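Long-range contacts in beta-galactosidase/beta-glucuronidase (Faecalibacterium prausnitzii L2-6, PDB 6MVF), which binds flavin mononucleotide and, as a member of glycosyl hydrolase family 2, probably hydrolyses terminal beta-linked glucuronides: residues 103-108 against 126-131; 485-490 against 512-517; 508-513 against 565-570. All coordinates share one frame; numbering follows the deposited sequence.

Interaction 1 of 3, residues 103-108 against 126-131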
loop_
_atom_site.group_PDB
_atom_site.type_symbol
_atom_site.label_atom_id
_atom_site.label_comp_id
_atom_site.label_asym_id
_atom_site.label_seq_id
_atom_site.Cartn_x
_atom_site.Cartn_y
_atom_site.Cartn_z
ATOM N N LYS A 103 -16.873 -33.297 5.102
ATOM C CA LYS A 103 -18.297 -33.476 4.838
ATOM C C LYS A 103 -18.903 -32.164 4.369
ATOM O O LYS A 103 -18.648 -31.107 4.960
ATOM C CB LYS A 103 -19.054 -33.961 6.077
ATOM C CG LYS A 103 -18.905 -35.423 6.404
ATOM C CD LYS A 103 -19.479 -35.679 7.789
ATOM C CE LYS A 103 -19.218 -37.096 8.259
ATOM N NZ LYS A 103 -18.817 -37.129 9.691
ATOM N N VAL A 104 -19.717 -32.234 3.321
ATOM C CA VAL A 104 -20.525 -31.106 2.878
ATOM C C VAL A 104 -21.989 -31.473 3.088
ATOM O O VAL A 104 -22.457 -32.504 2.584
ATOM C CB VAL A 104 -20.242 -30.736 1.417
ATOM C CG1 VAL A 104 -21.160 -29.608 0.974
ATOM C CG2 VAL A 104 -18.790 -30.334 1.262
ATOM N N ASN A 105 -22.707 -30.636 3.848
ATOM C CA ASN A 105 -24.124 -30.849 4.134
ATOM C C ASN A 105 -24.395 -32.290 4.573
ATOM O O ASN A 105 -25.336 -32.937 4.117
ATOM C CB ASN A 105 -24.981 -30.485 2.920
ATOM C CG ASN A 105 -24.877 -29.021 2.528
ATOM O OD1 ASN A 105 -24.822 -28.118 3.380
ATOM N ND2 ASN A 105 -24.867 -28.775 1.221
ATOM N N GLY A 106 -23.530 -32.823 5.428
ATOM C CA GLY A 106 -23.741 -34.129 6.012
ATOM C C GLY A 106 -23.014 -35.277 5.337
ATOM O O GLY A 106 -22.639 -36.236 6.021
ATOM N N THR A 107 -22.795 -35.203 4.025
ATOM C CA THR A 107 -22.237 -36.318 3.258
ATOM C C THR A 107 -20.715 -36.230 3.153
ATOM O O THR A 107 -20.163 -35.149 2.916
ATOM C CB THR A 107 -22.853 -36.326 1.858
ATOM O OG1 THR A 107 -24.274 -36.484 1.963
ATOM C CG2 THR A 107 -22.269 -37.438 1.006
ATOM N N VAL A 108 -20.035 -37.377 3.318
ATOM C CA VAL A 108 -18.578 -37.413 3.173
ATOM C C VAL A 108 -18.202 -37.038 1.749
ATOM O O VAL A 108 -18.704 -37.619 0.782
ATOM C CB VAL A 108 -18.010 -38.798 3.532
ATOM C CG1 VAL A 108 -16.507 -38.818 3.329
ATOM C CG2 VAL A 108 -18.318 -39.174 4.970
ATOM N N LEU A 126 -22.692 -32.160 -3.901
ATOM C CA LEU A 126 -23.132 -31.996 -2.523
ATOM C C LEU A 126 -23.553 -30.564 -2.210
ATOM O O LEU A 126 -23.882 -30.262 -1.059
ATOM C CB LEU A 126 -22.024 -32.443 -1.569
ATOM C CG LEU A 126 -21.285 -33.687 -2.083
ATOM C CD1 LEU A 126 -20.083 -34.050 -1.189
ATOM C CD2 LEU A 126 -22.231 -34.868 -2.239
ATOM N N CYS A 127 -23.582 -29.688 -3.209
ATOM C CA CYS A 127 -23.840 -28.270 -3.013
ATOM C C CYS A 127 -25.271 -27.918 -3.391
ATOM O O CYS A 127 -25.801 -28.394 -4.402
ATOM C CB CYS A 127 -22.883 -27.420 -3.855
ATOM S SG CYS A 127 -21.189 -27.337 -3.240
ATOM N N ARG A 128 -25.883 -27.074 -2.573
ATOM C CA ARG A 128 -27.147 -26.431 -2.884
ATOM C C ARG A 128 -26.917 -24.925 -2.974
ATOM O O ARG A 128 -25.918 -24.396 -2.481
ATOM C CB ARG A 128 -28.197 -26.748 -1.819
ATOM C CG ARG A 128 -27.907 -26.113 -0.495
ATOM C CD ARG A 128 -28.137 -27.070 0.651
ATOM N NE ARG A 128 -27.829 -26.403 1.908
ATOM C CZ ARG A 128 -28.032 -26.919 3.114
ATOM N NH1 ARG A 128 -28.533 -28.141 3.249
ATOM N NH2 ARG A 128 -27.725 -26.199 4.189
ATOM N N ASP A 129 -27.841 -24.238 -3.626
ATOM C CA ASP A 129 -27.766 -22.789 -3.668
ATOM C C ASP A 129 -27.894 -22.202 -2.263
ATOM O O ASP A 129 -28.450 -22.812 -1.348
ATOM C CB ASP A 129 -28.857 -22.227 -4.578
ATOM C CG ASP A 129 -28.908 -22.939 -5.913
ATOM O OD1 ASP A 129 -28.303 -24.036 -6.003
ATOM O OD2 ASP A 129 -29.535 -22.402 -6.858
ATOM N N GLY A 130 -27.353 -20.996 -2.102
ATOM C CA GLY A 130 -27.343 -20.361 -0.802
ATOM C C GLY A 130 -26.370 -21.042 0.138
ATOM O O GLY A 130 -25.358 -21.620 -0.269
ATOM N N ASP A 131 -26.699 -20.984 1.423
ATOM C CA ASP A 131 -25.794 -21.487 2.443
ATOM C C ASP A 131 -25.616 -22.995 2.320
ATOM O O ASP A 131 -26.552 -23.724 1.984
ATOM C CB ASP A 131 -26.319 -21.125 3.830
ATOM C CG ASP A 131 -26.155 -19.647 4.152
ATOM O OD1 ASP A 131 -25.508 -18.932 3.356
ATOM O OD2 ASP A 131 -26.670 -19.197 5.203
#
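Asn105 stacks its amide on the guanidinium group of Arg128, the two planes only 19° apart. The oxygen does the touching: OD1 of Asn105 sits over the centre of one face of the guanidinium, 3.4 Å from Arg128 CZ. Arg128 meets it with a bent chain, and its NE is spent in the guanidinium plane on the carbonyl O of Asp131 at 3.0 Å, a nearly straight bond that fixes how the flat group is turned. The other end of the amide points at the loop backbone, where Asn105 ND2 donates to Leu126 O at 2.9 Å, nearly along the C=O axis; the bond is bent (139° at the hydrogen) and tilted out of the amide plane. Asn132 OD1 takes ND2 as well, while OD1 accepts from the backbone N of Glu133, engaging both ends. Beside this polar layer, Val104 CB packs on Leu126 CB at 3.9 Å, and the Leu126 CD2 methyl reaches Thr107 CG2 at 4.1 Å.

Val104 to Thr107 form a type I' turn joining strands 99-104 and 107-113, a two-residue beta hairpin in the family 2 sugar-binding domain. Asparagine suits the turn's left-handed first corner, and Gly106 suits the second, where a side chain would collide with the preceding carbonyl. Were Asn105 an alanine, Leu126 O and Glu133 N would probably lose their side-chain partner and the Arg128 face its amide, leaving the loop to the apolar contacts of Val104 and Thr107. One neutral amide thus bonds backbone at two residues, its oxygen over a cationic face likely to suit it.

Interaction 2 of 3, residues 485-490 against 512-517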
loop_
_atom_site.group_PDB
_atom_site.type_symbol
_atom_site.label_atom_id
_atom_site.label_comp_id
_atom_site.label_asym_id
_atom_site.label_seq_id
_atom_site.Cartn_x
_atom_site.Cartn_y
_atom_site.Cartn_z
ATOM N N SER A 485 23.514 -34.157 7.412
ATOM C CA SER A 485 22.154 -33.627 7.396
ATOM C C SER A 485 21.710 -33.054 8.734
ATOM O O SER A 485 20.741 -32.293 8.764
ATOM C CB SER A 485 21.171 -34.714 6.951
ATOM O OG SER A 485 21.467 -35.957 7.572
ATOM N N GLU A 486 22.346 -33.451 9.839
ATOM C CA GLU A 486 22.153 -32.826 11.144
ATOM C C GLU A 486 23.462 -32.886 11.898
ATOM O O GLU A 486 24.150 -33.913 11.890
ATOM C CB GLU A 486 21.091 -33.489 12.042
ATOM C CG GLU A 486 19.733 -33.700 11.444
ATOM C CD GLU A 486 18.738 -34.266 12.447
ATOM O OE1 GLU A 486 19.086 -34.369 13.653
ATOM O OE2 GLU A 486 17.601 -34.605 12.024
ATOM N N TYR A 487 23.787 -31.768 12.531
ATOM C CA TYR A 487 24.785 -31.653 13.576
ATOM C C TYR A 487 24.404 -30.416 14.374
ATOM O O TYR A 487 23.746 -29.514 13.852
ATOM C CB TYR A 487 26.202 -31.536 13.005
ATOM C CG TYR A 487 26.500 -30.237 12.292
ATOM C CD1 TYR A 487 26.170 -30.057 10.942
ATOM C CD2 TYR A 487 27.109 -29.186 12.964
ATOM C CE1 TYR A 487 26.453 -28.853 10.292
ATOM C CE2 TYR A 487 27.396 -27.992 12.329
ATOM C CZ TYR A 487 27.072 -27.828 10.998
ATOM O OH TYR A 487 27.387 -26.635 10.389
ATOM N N GLY A 488 24.785 -30.377 15.639
ATOM C CA GLY A 488 24.413 -29.235 16.442
ATOM C C GLY A 488 24.567 -29.527 17.921
ATOM O O GLY A 488 25.091 -30.555 18.322
ATOM N N CYS A 489 24.058 -28.602 18.716
ATOM C CA CYS A 489 24.388 -28.577 20.127
ATOM C C CYS A 489 23.423 -27.613 20.791
ATOM O O CYS A 489 23.019 -26.625 20.174
ATOM C CB CYS A 489 25.842 -28.141 20.282
ATOM S SG CYS A 489 26.392 -27.847 21.891
ATOM N N GLU A 490 23.002 -27.927 22.007
ATOM C CA GLU A 490 22.054 -27.056 22.677
ATOM C C GLU A 490 22.758 -25.817 23.183
ATOM O O GLU A 490 23.937 -25.847 23.536
ATOM C CB GLU A 490 21.369 -27.762 23.841
ATOM C CG GLU A 490 20.633 -29.025 23.413
ATOM C CD GLU A 490 19.162 -28.788 23.223
ATOM O OE1 GLU A 490 18.708 -27.719 23.705
ATOM O OE2 GLU A 490 18.483 -29.662 22.604
ATOM N N LEU A 512 31.430 -22.786 20.725
ATOM C CA LEU A 512 32.649 -23.567 20.511
ATOM C C LEU A 512 32.392 -24.747 19.586
ATOM O O LEU A 512 33.215 -25.057 18.722
ATOM C CB LEU A 512 33.209 -24.071 21.848
ATOM C CG LEU A 512 33.891 -23.083 22.789
ATOM C CD1 LEU A 512 34.191 -23.755 24.126
ATOM C CD2 LEU A 512 35.167 -22.525 22.176
ATOM N N TYR A 513 31.272 -25.438 19.782
ATOM C CA TYR A 513 30.907 -26.545 18.910
ATOM C C TYR A 513 30.825 -26.090 17.450
ATOM O O TYR A 513 31.388 -26.734 16.552
ATOM C CB TYR A 513 29.575 -27.140 19.392
ATOM C CG TYR A 513 28.994 -28.186 18.476
ATOM C CD1 TYR A 513 28.217 -27.819 17.389
ATOM C CD2 TYR A 513 29.238 -29.545 18.691
ATOM C CE1 TYR A 513 27.699 -28.771 16.534
ATOM C CE2 TYR A 513 28.719 -30.512 17.848
ATOM C CZ TYR A 513 27.949 -30.115 16.770
ATOM O OH TYR A 513 27.413 -31.045 15.926
ATOM N N HIS A 514 30.143 -24.961 17.197
ATOM C CA HIS A 514 29.954 -24.504 15.824
ATOM C C HIS A 514 31.170 -23.773 15.272
ATOM O O HIS A 514 31.371 -23.766 14.053
ATOM C CB HIS A 514 28.712 -23.633 15.731
ATOM C CG HIS A 514 27.439 -24.411 15.784
ATOM N ND1 HIS A 514 27.109 -25.360 14.839
ATOM C CD2 HIS A 514 26.422 -24.399 16.675
ATOM C CE1 HIS A 514 25.933 -25.883 15.134
ATOM N NE2 HIS A 514 25.494 -25.317 16.246
ATOM N N GLU A 515 31.994 -23.168 16.130
ATOM C CA GLU A 515 33.304 -22.701 15.679
ATOM C C GLU A 515 34.077 -23.829 15.002
ATOM O O GLU A 515 34.645 -23.647 13.915
ATOM C CB GLU A 515 34.105 -22.128 16.852
ATOM C CG GLU A 515 33.682 -20.714 17.255
ATOM C CD GLU A 515 34.280 -20.253 18.591
ATOM O OE1 GLU A 515 35.336 -20.774 19.028
ATOM O OE2 GLU A 515 33.678 -19.356 19.211
ATOM N N TYR A 516 34.090 -25.016 15.620
ATOM C CA TYR A 516 34.821 -26.136 15.035
ATOM C C TYR A 516 34.153 -26.615 13.747
ATOM O O TYR A 516 34.831 -26.844 12.742
ATOM C CB TYR A 516 34.952 -27.277 16.053
ATOM C CG TYR A 516 35.613 -28.541 15.520
ATOM C CD1 TYR A 516 34.904 -29.437 14.720
ATOM C CD2 TYR A 516 36.941 -28.849 15.829
ATOM C CE1 TYR A 516 35.490 -30.595 14.227
ATOM C CE2 TYR A 516 37.540 -30.019 15.357
ATOM C CZ TYR A 516 36.801 -30.884 14.546
ATOM O OH TYR A 516 37.356 -32.039 14.046
ATOM N N MET A 517 32.827 -26.773 13.755
ATOM C CA MET A 517 32.146 -27.368 12.605
ATOM C C MET A 517 32.192 -26.455 11.387
ATOM O O MET A 517 32.352 -26.933 10.257
ATOM C CB MET A 517 30.699 -27.700 12.958
ATOM C CG MET A 517 30.572 -28.692 14.090
ATOM S SD MET A 517 31.349 -30.281 13.698
ATOM C CE MET A 517 30.163 -30.974 12.541
HETATM O O HOH W 1 23.041 -26.419 17.183
#
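The contact belongs to the TIM barrel, where Tyr487 to Cys489, at the end of strand 482-487 and just beyond, face Tyr513, His514 and Met517 on helix 507-522, the helix of the beta-alpha-beta crossover to strand 529-532. Tyr513 reaches across with CG anti to its backbone N (chi1 173°), laying its ring along the backbone of Gly488. Tyr513 OH takes a weak, bent hydrogen bond from Gly488 N, 2.7 Å away. Cys489 CB lies over one face of that ring, a CH-pi contact 3.9 Å from the centroid, and Met517 CG covers the opposite face from within the helix. Gly488 suits its place because its backbone angles would jam a side chain against the preceding carbonyl.

Met517 bends at chi2 and chi3 (-61° and -74°), curling its CE methyl over the face of the Tyr487 ring, 4.0 Å from the centroid; its sulfur makes an oblique Met-aromatic contact. His514 brings ND1 to within 3.6 Å of Tyr487 CE2, the two rings meeting obliquely. A water lies 2.8 Å from His514 NE2 and accepts from Cys489 N. The hydroxyl of Tyr571 bonds both to His514 ND1 and to Tyr487 OH. Aromatic faces, thioether and thiol therefore supply the bulk of a buried seam, while the polar atoms carried in with them are met by backbone, water and a neighbouring tyrosine.

Interaction 3 of 3, residues 508-513 against 565-570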
loop_
_atom_site.group_PDB
_atom_site.type_symbol
_atom_site.label_atom_id
_atom_site.label_comp_id
_atom_site.label_asym_id
_atom_site.label_seq_id
_atom_site.Cartn_x
_atom_site.Cartn_y
_atom_site.Cartn_z
ATOM N N GLU A 508 28.079 -20.300 25.402
ATOM C CA GLU A 508 29.481 -20.365 25.028
ATOM C C GLU A 508 29.838 -21.737 24.471
ATOM O O GLU A 508 30.634 -21.842 23.537
ATOM C CB GLU A 508 30.360 -20.026 26.240
ATOM C CG GLU A 508 30.384 -18.546 26.646
ATOM C CD GLU A 508 29.063 -18.056 27.274
ATOM O OE1 GLU A 508 28.373 -18.884 27.912
ATOM O OE2 GLU A 508 28.710 -16.847 27.122
ATOM N N TYR A 509 29.264 -22.807 25.022
ATOM C CA TYR A 509 29.685 -24.124 24.559
ATOM C C TYR A 509 29.115 -24.419 23.185
ATOM O O TYR A 509 29.775 -25.053 22.357
ATOM C CB TYR A 509 29.284 -25.226 25.550
ATOM C CG TYR A 509 29.766 -26.584 25.092
ATOM C CD1 TYR A 509 31.089 -26.984 25.293
ATOM C CD2 TYR A 509 28.921 -27.443 24.403
ATOM C CE1 TYR A 509 31.539 -28.216 24.833
ATOM C CE2 TYR A 509 29.359 -28.666 23.935
ATOM C CZ TYR A 509 30.666 -29.054 24.154
ATOM O OH TYR A 509 31.080 -30.287 23.696
ATOM N N GLN A 510 27.895 -23.962 22.932
ATOM C CA GLN A 510 27.326 -24.131 21.608
ATOM C C GLN A 510 28.118 -23.359 20.567
ATOM O O GLN A 510 28.252 -23.821 19.430
ATOM C CB GLN A 510 25.874 -23.701 21.620
ATOM C CG GLN A 510 25.098 -24.080 20.379
ATOM C CD GLN A 510 23.883 -23.153 20.165
ATOM O OE1 GLN A 510 23.949 -21.963 20.464
ATOM N NE2 GLN A 510 22.773 -23.706 19.669
ATOM N N ALA A 511 28.682 -22.207 20.942
ATOM C CA ALA A 511 29.508 -21.440 20.006
ATOM C C ALA A 511 30.823 -22.151 19.711
ATOM O O ALA A 511 31.288 -22.136 18.567
ATOM C CB ALA A 511 29.770 -20.027 20.539
ATOM N N LEU A 512 31.430 -22.786 20.725
ATOM C CA LEU A 512 32.649 -23.567 20.511
ATOM C C LEU A 512 32.392 -24.747 19.586
ATOM O O LEU A 512 33.215 -25.057 18.722
ATOM C CB LEU A 512 33.209 -24.071 21.848
ATOM C CG LEU A 512 33.891 -23.083 22.789
ATOM C CD1 LEU A 512 34.191 -23.755 24.126
ATOM C CD2 LEU A 512 35.167 -22.525 22.176
ATOM N N TYR A 513 31.272 -25.438 19.782
ATOM C CA TYR A 513 30.907 -26.545 18.910
ATOM C C TYR A 513 30.825 -26.090 17.450
ATOM O O TYR A 513 31.388 -26.734 16.552
ATOM C CB TYR A 513 29.575 -27.140 19.392
ATOM C CG TYR A 513 28.994 -28.186 18.476
ATOM C CD1 TYR A 513 28.217 -27.819 17.389
ATOM C CD2 TYR A 513 29.238 -29.545 18.691
ATOM C CE1 TYR A 513 27.699 -28.771 16.534
ATOM C CE2 TYR A 513 28.719 -30.512 17.848
ATOM C CZ TYR A 513 27.949 -30.115 16.770
ATOM O OH TYR A 513 27.413 -31.045 15.926
ATOM N N LYS A 565 21.570 -16.187 18.522
ATOM C CA LYS A 565 22.568 -16.631 19.472
ATOM C C LYS A 565 23.962 -16.366 18.912
ATOM O O LYS A 565 24.137 -16.015 17.743
ATOM C CB LYS A 565 22.365 -18.104 19.796
ATOM C CG LYS A 565 20.989 -18.418 20.329
ATOM C CD LYS A 565 20.851 -19.892 20.560
ATOM C CE LYS A 565 19.417 -20.249 20.788
ATOM N NZ LYS A 565 19.291 -21.732 20.809
ATOM N N ASP A 566 24.974 -16.521 19.764
ATOM C CA ASP A 566 26.333 -16.250 19.304
ATOM C C ASP A 566 26.752 -17.231 18.210
ATOM O O ASP A 566 27.574 -16.889 17.352
ATOM C CB ASP A 566 27.306 -16.273 20.493
ATOM C CG ASP A 566 27.226 -14.987 21.371
ATOM O OD1 ASP A 566 26.592 -13.962 20.977
ATOM O OD2 ASP A 566 27.815 -15.016 22.478
ATOM N N SER A 567 26.171 -18.437 18.206
ATOM C CA SER A 567 26.438 -19.410 17.148
ATOM C C SER A 567 26.021 -18.890 15.790
ATOM O O SER A 567 26.620 -19.266 14.776
ATOM C CB SER A 567 25.694 -20.721 17.419
ATOM O OG SER A 567 26.317 -21.451 18.447
ATOM N N PHE A 568 24.955 -18.085 15.750
ATOM C CA PHE A 568 24.503 -17.493 14.501
ATOM C C PHE A 568 25.620 -16.688 13.841
ATOM O O PHE A 568 25.863 -16.818 12.637
ATOM C CB PHE A 568 23.277 -16.638 14.788
ATOM C CG PHE A 568 22.854 -15.753 13.655
ATOM C CD1 PHE A 568 23.469 -14.511 13.451
ATOM C CD2 PHE A 568 21.806 -16.138 12.819
ATOM C CE1 PHE A 568 23.069 -13.704 12.412
ATOM C CE2 PHE A 568 21.388 -15.324 11.786
ATOM C CZ PHE A 568 22.016 -14.111 11.574
ATOM N N TYR A 569 26.332 -15.871 14.625
ATOM C CA TYR A 569 27.352 -14.980 14.082
ATOM C C TYR A 569 28.638 -15.705 13.717
ATOM O O TYR A 569 29.405 -15.190 12.898
ATOM C CB TYR A 569 27.641 -13.848 15.079
ATOM C CG TYR A 569 26.445 -12.937 15.279
ATOM C CD1 TYR A 569 26.177 -11.894 14.385
ATOM C CD2 TYR A 569 25.563 -13.136 16.336
ATOM C CE1 TYR A 569 25.072 -11.061 14.556
ATOM C CE2 TYR A 569 24.441 -12.312 16.513
ATOM C CZ TYR A 569 24.208 -11.284 15.621
ATOM O OH TYR A 569 23.114 -10.485 15.788
ATOM N N VAL A 570 28.896 -16.881 14.299
ATOM C CA VAL A 570 29.937 -17.753 13.763
ATOM C C VAL A 570 29.675 -18.030 12.283
ATOM O O VAL A 570 30.524 -17.782 11.421
ATOM C CB VAL A 570 30.013 -19.067 14.560
ATOM C CG1 VAL A 570 30.899 -20.092 13.810
ATOM C CG2 VAL A 570 30.506 -18.824 15.994
HETATM O O HOH W 2 25.651 -19.980 20.891
#
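Gln510 and Ala511 carry helix 507-522 against Ser567 and its neighbours on helix 566-575. These are the helices that follow the seventh and eighth strands of the TIM barrel, adjacent members of its outer layer, and the two short segments run nearly parallel, with axes 8.7 Å apart at a crossing angle of -19°.

Along 508-513, Glu508 comes first, its carboxylate bonded to His496. Gln510 then reaches over with CG anti to the backbone N (chi1 -169°) and the chain extended beyond it. That puts its carbonyl oxygen against the second helix: OE1 lies 3.7 Å from Lys565 CD, the two side chains crossing at about a right angle, and Ser567 OG sits 3.2 Å from the same Gln510 OE1. The amide nitrogen turns the other way, giving its hydrogens to Cys489 O and Gly555 O, which is likely to settle the amide's orientation. The Lys565 ammonium is drawn off to Asp537 in a salt bridge, and the side chain also packs on Asn264 of the second subunit.

Ala511 is the next residue to touch. Its CA comes 4.7 Å from Ser567 CA, so a small residue on each side suits this closest backbone approach. Its methyl lies 4.5 Å from Asp566 CB and also rests on Tyr601 of strand 596-602, whereas its carbonyl O meets Val570 CG2 at 4.3 Å.

A water also bridges the two polar side chains of this buried seam, donating to Gln510 OE1 at 2.6 Å and accepting from Ser567 OG at 2.9 Å.

In the fold
Interactions 2 and 3 form one continuous region of the TIM barrel, their centres about 8 Å apart. Both draw on helix 507-522, their segments overlapping at Leu512 and Tyr513; the helix packs against the end of strand 482-487 and against helix 566-575. They are joined directly: the bond from Gln510 NE2 to Cys489 O measures 3.0 Å, and His514 CD2 packs on Ser567 OG at 3.4 Å. Interaction 1 belongs to the sugar-binding domain, on the opposite side of the chain's centre, with its nearest atoms about 35 Å from interaction 2 and 41 Å from interaction 3. All three lie away from the FMN pocket, which includes Asp174, Tyr177, Phe202 and Lys379.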